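Local coordinates for takeout-like protein 1 (Epiphyas postvittana, PDB 3E8T) that probably serves as a carrier of hydrophobic ligands in the insect, binding the long prenyl chain of ubiquinone-8 in an internal tunnel, at residues F150-L163 and L175-E187. Numbering follows the deposited sequence. Where two conformers were deposited one is given.
With UQ8 (Ubiquinone-8), chain B.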
loop_
_atom_site.group_PDB
_atom_site.type_symbol
_atom_site.label_atom_id
_atom_site.label_comp_id
_atom_site.label_asym_id
_atom_site.label_seq_id
_atom_site.Cartn_x
_atom_site.Cartn_y
_atom_site.Cartn_z
ATOM N N PHE A 150 -6.917 2.873 -5.824
ATOM C CA PHE A 150 -7.501 2.714 -4.519
ATOM C C PHE A 150 -8.865 3.416 -4.428
ATOM O O PHE A 150 -9.175 4.354 -5.196
ATOM C CB PHE A 150 -6.545 3.225 -3.414
ATOM C CG PHE A 150 -6.408 4.706 -3.367
ATOM C CD1 PHE A 150 -7.258 5.478 -2.616
ATOM C CD2 PHE A 150 -5.497 5.341 -4.191
ATOM C CE1 PHE A 150 -7.167 6.857 -2.625
ATOM C CE2 PHE A 150 -5.407 6.742 -4.203
ATOM C CZ PHE A 150 -6.267 7.470 -3.440
ATOM N N ASP A 151 -9.632 2.974 -3.457
ATOM C CA ASP A 151 -10.914 3.603 -3.144
ATOM C C ASP A 151 -11.168 3.402 -1.655
ATOM O O ASP A 151 -11.354 2.255 -1.208
ATOM C CB ASP A 151 -11.984 2.878 -3.966
ATOM C CG ASP A 151 -13.380 3.355 -3.729
ATOM O OD1 ASP A 151 -13.608 4.264 -2.950
ATOM O OD2 ASP A 151 -14.315 2.757 -4.363
ATOM N N VAL A 152 -11.128 4.479 -0.872
ATOM C CA VAL A 152 -11.487 4.391 0.548
ATOM C C VAL A 152 -12.991 4.389 0.636
ATOM O O VAL A 152 -13.644 5.377 0.293
ATOM C CB VAL A 152 -10.885 5.548 1.361
ATOM C CG1 VAL A 152 -11.247 5.349 2.816
ATOM C CG2 VAL A 152 -9.364 5.659 1.150
ATOM N N LYS A 153 -13.568 3.225 0.970
ATOM C CA LYS A 153 -15.028 3.105 0.847
ATOM C C LYS A 153 -15.811 3.536 2.058
ATOM O O LYS A 153 -16.934 4.020 1.896
ATOM C CB LYS A 153 -15.411 1.667 0.498
ATOM C CG LYS A 153 -15.025 1.266 -0.870
ATOM C CD LYS A 153 -15.778 0.021 -1.371
ATOM C CE LYS A 153 -15.413 -0.241 -2.769
ATOM N NZ LYS A 153 -16.070 0.691 -3.710
ATOM N N ASP A 154 -15.305 3.326 3.272
ATOM C CA ASP A 154 -16.094 3.590 4.463
ATOM C C ASP A 154 -15.810 4.930 5.054
ATOM O O ASP A 154 -16.751 5.692 5.217
ATOM C CB ASP A 154 -15.984 2.490 5.503
ATOM C CG ASP A 154 -16.693 1.228 5.105
ATOM O OD1 ASP A 154 -17.143 1.114 3.955
ATOM O OD2 ASP A 154 -16.776 0.367 5.998
ATOM N N ASN A 155 -14.563 5.198 5.450
ATOM C CA ASN A 155 -14.208 6.522 5.931
ATOM C C ASN A 155 -12.718 6.584 6.232
ATOM O O ASN A 155 -12.001 5.610 6.128
ATOM C CB ASN A 155 -15.156 7.004 7.091
ATOM C CG ASN A 155 -15.342 5.956 8.190
ATOM O OD1 ASN A 155 -14.377 5.523 8.791
ATOM N ND2 ASN A 155 -16.582 5.531 8.423
ATOM N N ALA A 156 -12.293 7.799 6.501
ATOM C CA ALA A 156 -10.949 8.052 6.933
ATOM C C ALA A 156 -10.990 9.104 8.020
ATOM O O ALA A 156 -11.807 10.041 7.940
ATOM C CB ALA A 156 -10.097 8.508 5.799
ATOM N N GLN A 157 -10.119 8.945 9.017
ATOM C CA GLN A 157 -10.013 9.908 10.100
ATOM C C GLN A 157 -8.613 10.384 10.244
ATOM O O GLN A 157 -7.641 9.638 10.071
ATOM C CB GLN A 157 -10.450 9.347 11.440
ATOM C CG GLN A 157 -11.902 9.119 11.578
ATOM C CD GLN A 157 -12.233 7.781 11.158
ATOM O OE1 GLN A 157 -11.565 6.826 11.571
ATOM N NE2 GLN A 157 -13.294 7.635 10.312
ATOM N N PHE A 158 -8.531 11.648 10.534
ATOM C CA PHE A 158 -7.265 12.352 10.533
ATOM C C PHE A 158 -6.937 12.825 11.917
ATOM O O PHE A 158 -7.667 13.624 12.490
ATOM C CB PHE A 158 -7.328 13.560 9.556
ATOM C CG PHE A 158 -7.599 13.169 8.135
ATOM C CD1 PHE A 158 -6.582 13.167 7.200
ATOM C CD2 PHE A 158 -8.901 12.883 7.712
ATOM C CE1 PHE A 158 -6.823 12.773 5.931
ATOM C CE2 PHE A 158 -9.134 12.518 6.439
ATOM C CZ PHE A 158 -8.106 12.435 5.562
ATOM N N GLY A 159 -5.794 12.411 12.402
ATOM C CA GLY A 159 -5.234 12.898 13.676
ATOM C C GLY A 159 -3.905 13.548 13.346
ATOM O O GLY A 159 -3.026 12.910 12.776
ATOM N N LEU A 160 -3.788 14.832 13.620
ATOM C CA LEU A 160 -2.557 15.592 13.363
ATOM C C LEU A 160 -2.276 16.437 14.589
ATOM O O LEU A 160 -3.152 17.168 15.004
ATOM C CB LEU A 160 -2.694 16.513 12.138
ATOM C CG LEU A 160 -2.973 15.849 10.805
ATOM C CD1 LEU A 160 -3.518 16.881 9.771
ATOM C CD2 LEU A 160 -1.775 15.168 10.256
ATOM N N THR A 161 -1.072 16.327 15.130
ATOM C CA THR A 161 -0.696 17.139 16.278
ATOM C C THR A 161 0.100 18.360 15.875
ATOM O O THR A 161 0.687 18.447 14.811
ATOM C CB THR A 161 0.102 16.337 17.328
ATOM O OG1 THR A 161 1.432 16.153 16.888
ATOM C CG2 THR A 161 -0.574 14.994 17.614
ATOM N N ASN A 162 0.045 19.355 16.739
ATOM C CA ASN A 162 0.707 20.639 16.536
ATOM C C ASN A 162 0.385 21.251 15.190
ATOM O O ASN A 162 1.248 21.859 14.537
ATOM C CB ASN A 162 2.192 20.507 16.711
ATOM C CG ASN A 162 2.902 21.855 16.837
ATOM O OD1 ASN A 162 2.379 22.759 17.493
ATOM N ND2 ASN A 162 4.073 21.968 16.250
ATOM N N LEU A 163 -0.899 21.221 14.827
ATOM C CA LEU A 163 -1.380 22.159 13.819
ATOM C C LEU A 163 -1.393 23.553 14.425
ATOM O O LEU A 163 -1.684 23.742 15.606
ATOM C CB LEU A 163 -2.820 21.808 13.402
ATOM C CG LEU A 163 -3.007 20.501 12.607
ATOM C CD1 LEU A 163 -4.465 20.143 12.591
ATOM C CD2 LEU A 163 -2.442 20.664 11.186
ATOM N N LEU A 175 -9.309 19.678 12.049
ATOM C CA LEU A 175 -9.511 18.242 12.148
ATOM C C LEU A 175 -10.933 17.881 11.820
ATOM O O LEU A 175 -11.180 16.865 11.165
ATOM C CB LEU A 175 -9.053 17.753 13.511
ATOM C CG LEU A 175 -7.532 17.865 13.766
ATOM C CD1 LEU A 175 -7.217 17.510 15.221
ATOM C CD2 LEU A 175 -6.727 17.031 12.787
ATOM N N THR A 176 -11.879 18.701 12.253
ATOM C CA THR A 176 -13.272 18.514 11.895
ATOM C C THR A 176 -13.449 18.587 10.359
ATOM O O THR A 176 -14.155 17.783 9.760
ATOM C CB THR A 176 -14.137 19.553 12.580
ATOM O OG1 THR A 176 -14.014 19.421 14.018
ATOM C CG2 THR A 176 -15.582 19.459 12.121
ATOM N N PHE A 177 -12.859 19.585 9.757
ATOM C CA PHE A 177 -12.895 19.783 8.307
ATOM C C PHE A 177 -12.345 18.568 7.572
ATOM O O PHE A 177 -12.945 18.136 6.589
ATOM C CB PHE A 177 -12.109 21.058 7.995
ATOM C CG PHE A 177 -11.992 21.403 6.540
ATOM C CD1 PHE A 177 -12.990 22.101 5.922
ATOM C CD2 PHE A 177 -10.869 21.122 5.817
ATOM C CE1 PHE A 177 -12.847 22.478 4.637
ATOM C CE2 PHE A 177 -10.740 21.502 4.552
ATOM C CZ PHE A 177 -11.725 22.170 3.948
ATOM N N LEU A 178 -11.205 18.060 7.993
ATOM C CA LEU A 178 -10.650 16.924 7.327
ATOM C C LEU A 178 -11.544 15.699 7.398
ATOM O O LEU A 178 -11.766 14.991 6.397
ATOM C CB LEU A 178 -9.259 16.619 7.851
ATOM C CG LEU A 178 -8.231 17.686 7.565
ATOM C CD1 LEU A 178 -6.907 17.385 8.336
ATOM C CD2 LEU A 178 -7.985 17.833 6.066
ATOM N N ASN A 179 -12.080 15.441 8.595
ATOM C CA ASN A 179 -12.916 14.291 8.738
ATOM C C ASN A 179 -14.211 14.447 7.970
ATOM O O ASN A 179 -14.738 13.467 7.441
ATOM C CB ASN A 179 -13.190 14.028 10.190
ATOM C CG ASN A 179 -12.072 13.381 10.882
ATOM O OD1 ASN A 179 -11.030 13.091 10.346
ATOM N ND2 ASN A 179 -12.381 12.964 12.084
ATOM N N GLN A 180 -14.744 15.660 7.884
ATOM C CA GLN A 180 -15.971 15.860 7.098
ATOM C C GLN A 180 -15.756 15.664 5.610
ATOM O O GLN A 180 -16.655 15.191 4.896
ATOM C CB GLN A 180 -16.433 17.261 7.338
ATOM C CG GLN A 180 -17.044 17.299 8.702
ATOM C CD GLN A 180 -17.656 18.601 9.037
ATOM O OE1 GLN A 180 -17.313 19.655 8.454
ATOM N NE2 GLN A 180 -18.585 18.567 9.999
ATOM N N ASN A 181 -14.584 16.008 5.140
ATOM C CA ASN A 181 -14.265 15.987 3.731
ATOM C C ASN A 181 -13.280 14.867 3.434
ATOM O O ASN A 181 -12.503 14.946 2.527
ATOM C CB ASN A 181 -13.704 17.342 3.298
ATOM C CG ASN A 181 -14.714 18.432 3.460
ATOM O OD1 ASN A 181 -15.656 18.548 2.678
ATOM N ND2 ASN A 181 -14.561 19.239 4.519
ATOM N N TRP A 182 -13.413 13.782 4.195
ATOM C CA TRP A 182 -12.439 12.711 4.102
ATOM C C TRP A 182 -12.334 12.127 2.716
ATOM O O TRP A 182 -11.239 11.770 2.276
ATOM C CB TRP A 182 -12.726 11.606 5.160
ATOM C CG TRP A 182 -13.967 10.833 4.941
ATOM C CD1 TRP A 182 -15.212 11.104 5.483
ATOM C CD2 TRP A 182 -14.145 9.707 4.076
ATOM N NE1 TRP A 182 -16.115 10.197 5.000
ATOM C CE2 TRP A 182 -15.500 9.356 4.127
ATOM C CE3 TRP A 182 -13.282 8.980 3.252
ATOM C CZ2 TRP A 182 -16.013 8.286 3.427
ATOM C CZ3 TRP A 182 -13.796 7.950 2.548
ATOM C CH2 TRP A 182 -15.153 7.625 2.609
ATOM N N LYS A 183 -13.449 11.965 2.013
ATOM C CA LYS A 183 -13.371 11.310 0.726
ATOM C C LYS A 183 -12.635 12.171 -0.298
ATOM O O LYS A 183 -11.742 11.724 -1.003
ATOM C CB LYS A 183 -14.775 10.925 0.222
ATOM C CG LYS A 183 -14.806 10.178 -1.081
ATOM C CD LYS A 183 -14.135 8.849 -1.030
ATOM C CE LYS A 183 -14.310 8.147 -2.373
ATOM N NZ LYS A 183 -13.706 6.802 -2.277
ATOM N N GLN A 184 -12.979 13.458 -0.339
ATOM C CA GLN A 184 -12.298 14.385 -1.222
ATOM C C GLN A 184 -10.796 14.421 -0.903
ATOM O O GLN A 184 -9.969 14.447 -1.803
ATOM C CB GLN A 184 -12.906 15.771 -1.078
ATOM C CG GLN A 184 -12.189 16.812 -1.881
ATOM C CD GLN A 184 -12.863 18.161 -1.880
ATOM O OE1 GLN A 184 -13.641 18.453 -0.983
ATOM N NE2 GLN A 184 -12.508 18.981 -2.825
ATOM N N VAL A 185 -10.443 14.488 0.398
ATOM C CA VAL A 185 -9.050 14.525 0.782
ATOM C C VAL A 185 -8.340 13.262 0.319
ATOM O O VAL A 185 -7.218 13.327 -0.192
ATOM C CB VAL A 185 -8.949 14.747 2.316
ATOM C CG1 VAL A 185 -7.488 14.592 2.776
ATOM C CG2 VAL A 185 -9.453 16.155 2.661
ATOM N N SER A 186 -8.990 12.094 0.458
ATOM C CA SER A 186 -8.365 10.858 0.000
ATOM C C SER A 186 -8.118 10.883 -1.518
ATOM O O SER A 186 -7.091 10.385 -1.993
ATOM C CB SER A 186 -9.173 9.629 0.390
ATOM O OG SER A 186 -10.337 9.435 -0.410
ATOM N N GLU A 187 -9.046 11.445 -2.285
ATOM C CA GLU A 187 -8.873 11.485 -3.752
ATOM C C GLU A 187 -7.816 12.492 -4.165
ATOM O O GLU A 187 -7.115 12.301 -5.142
ATOM C CB GLU A 187 -10.194 11.805 -4.469
ATOM C CG GLU A 187 -11.180 10.676 -4.423
ATOM C CD GLU A 187 -12.166 10.621 -5.618
ATOM O OE1 GLU A 187 -11.999 11.228 -6.746
ATOM O OE2 GLU A 187 -13.150 9.867 -5.376
HETATM C C45 UQ8 B . -1.775 16.830 6.462
HETATM C C44 UQ8 B . -2.958 16.979 5.502
HETATM C C46 UQ8 B . -3.787 18.160 5.933
HETATM C C43 UQ8 B . -3.819 15.733 5.418
HETATM C C42 UQ8 B . -2.961 14.466 5.277
HETATM C C41 UQ8 B . -2.323 14.440 3.895
HETATM C C39 UQ8 B . -2.423 13.052 3.300
HETATM C C40 UQ8 B . -1.181 12.289 2.842
HETATM C C38 UQ8 B . -3.655 12.492 3.098
HETATM C C37 UQ8 B . -3.870 11.228 2.568
HETATM C C36 UQ8 B . -5.345 10.921 2.830
HETATM C C34 UQ8 B . -5.729 9.496 2.477
HETATM C C35 UQ8 B . -6.999 9.109 2.881
HETATM C C33 UQ8 B . -4.823 8.633 1.865
HETATM C C32 UQ8 B . -5.022 7.322 1.446
HETATM C C31 UQ8 B . -3.647 6.604 1.449
HETATM C C29 UQ8 B . -3.693 5.205 0.852
HETATM C C30 UQ8 B . -4.481 4.940 -0.471
HETATM C C28 UQ8 B . -3.035 4.159 1.491
HETATM C C27 UQ8 B . -3.005 2.842 1.051
HETATM C C26 UQ8 B . -1.703 2.137 1.459
HETATM C C24 UQ8 B . -1.789 0.632 1.182
HETATM C C25 UQ8 B . -2.729 -0.263 2.007
HETATM C C23 UQ8 B . -1.022 0.083 0.178
HETATM C C22 UQ8 B . -0.966 -1.260 -0.206
HETATM C C21 UQ8 B . -0.118 -1.434 -1.466
HETATM C C19 UQ8 B . -0.269 -2.782 -2.172
HETATM C C20 UQ8 B . 0.465 -2.827 -3.511
HETATM C C18 UQ8 B . 0.064 -3.981 -1.272
HETATM C C17 UQ8 B . -0.004 -5.303 -2.050
HETATM C C16 UQ8 B . -0.155 -6.530 -1.135
HETATM C C14 UQ8 B . 0.166 -7.785 -1.939
HETATM C C15 UQ8 B . -0.313 -7.879 -3.399
HETATM C C13 UQ8 B . 0.907 -8.829 -1.389
HETATM C C12 UQ8 B . 1.235 -9.980 -2.101
HETATM C C11 UQ8 B . 1.427 -11.224 -1.210
HETATM C C9 UQ8 B . 1.177 -12.524 -1.997
HETATM C C10 UQ8 B . 1.240 -12.311 -3.519
HETATM C C8 UQ8 B . 2.185 -13.576 -1.542
HETATM C C7 UQ8 B . 3.231 -13.903 -2.612
HETATM C C6 UQ8 B . 2.739 -14.937 -3.654
HETATM C C1 UQ8 B . 2.997 -14.716 -5.013
HETATM C C1M UQ8 B . 3.687 -13.560 -5.376
HETATM C C2 UQ8 B . 2.574 -15.615 -5.999
HETATM O O2 UQ8 B . 2.805 -15.421 -7.196
HETATM C C3 UQ8 B . 1.888 -16.764 -5.638
HETATM O O3 UQ8 B . 1.479 -17.640 -6.599
HETATM C C3M UQ8 B . 2.532 -18.549 -6.914
HETATM C C4 UQ8 B . 1.611 -17.010 -4.298
HETATM O O4 UQ8 B . 0.934 -18.148 -3.962
HETATM C C4M UQ8 B . -0.293 -18.246 -4.701
HETATM C C5 UQ8 B . 2.031 -16.103 -3.315
HETATM O O5 UQ8 B . 1.780 -16.353 -2.133
HETATM O O HOH W 1 -10.848 7.213 -1.978
HETATM O O HOH W 2 -14.217 10.614 9.102
HETATM O O HOH W 3 -10.115 14.592 12.903
#
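Lys183 reaches from helix 182-187 to strand 150-153 and ends among three acceptors. Its NZ forms a salt bridge with Asp151 OD1 (2.6 Å), donates to Val152 O from above the carbonyl plane and gives a third bond to water 1. That water also accepts from Val152 N and donates to Ser186 OG, whose own proton goes to Lys183 O (2.8 Å), so Val152 O is satisfied by Lys183 and Val152 N through water 1. Lys153 NZ takes the other carboxylate oxygen, Asp151 OD2, and the two lysines together would stabilise the charged form of the aspartate. Beyond the corner at Asp154, Asn179 OD1 accepts from Phe158 N (2.9 Å) in the carbonyl plane of the amide, with an N-H...O angle of 154°. Water 3 links Phe158 O to Leu175 O, and water 2 donates to Ala156 O (2.7 Å) and weakly to Asn179 O. Between these polar links lies Trp182; with CG between the backbone N and the carbonyl carbon (chi1 68°), the indole turns one face to the strand backbone at Asn155 and Ala156, and Asn155 CA sits 3.4 Å from the six-membered ring centroid in a CH-pi contact. The Phe158 ring has Trp182 CB and Asn179 OD1 at its edge, and its CZ is 3.6 Å from Val185 CG1. Phe150, Phe158, Leu160 and Ser186 border the ubiquinone-8 tail; Ser186 CB comes within 3.3 Å of C35. A strongly curved antiparallel sheet wrapped around a long helix, with a lipid tunnel between them, is the fold of the takeout/juvenile hormone binding protein family.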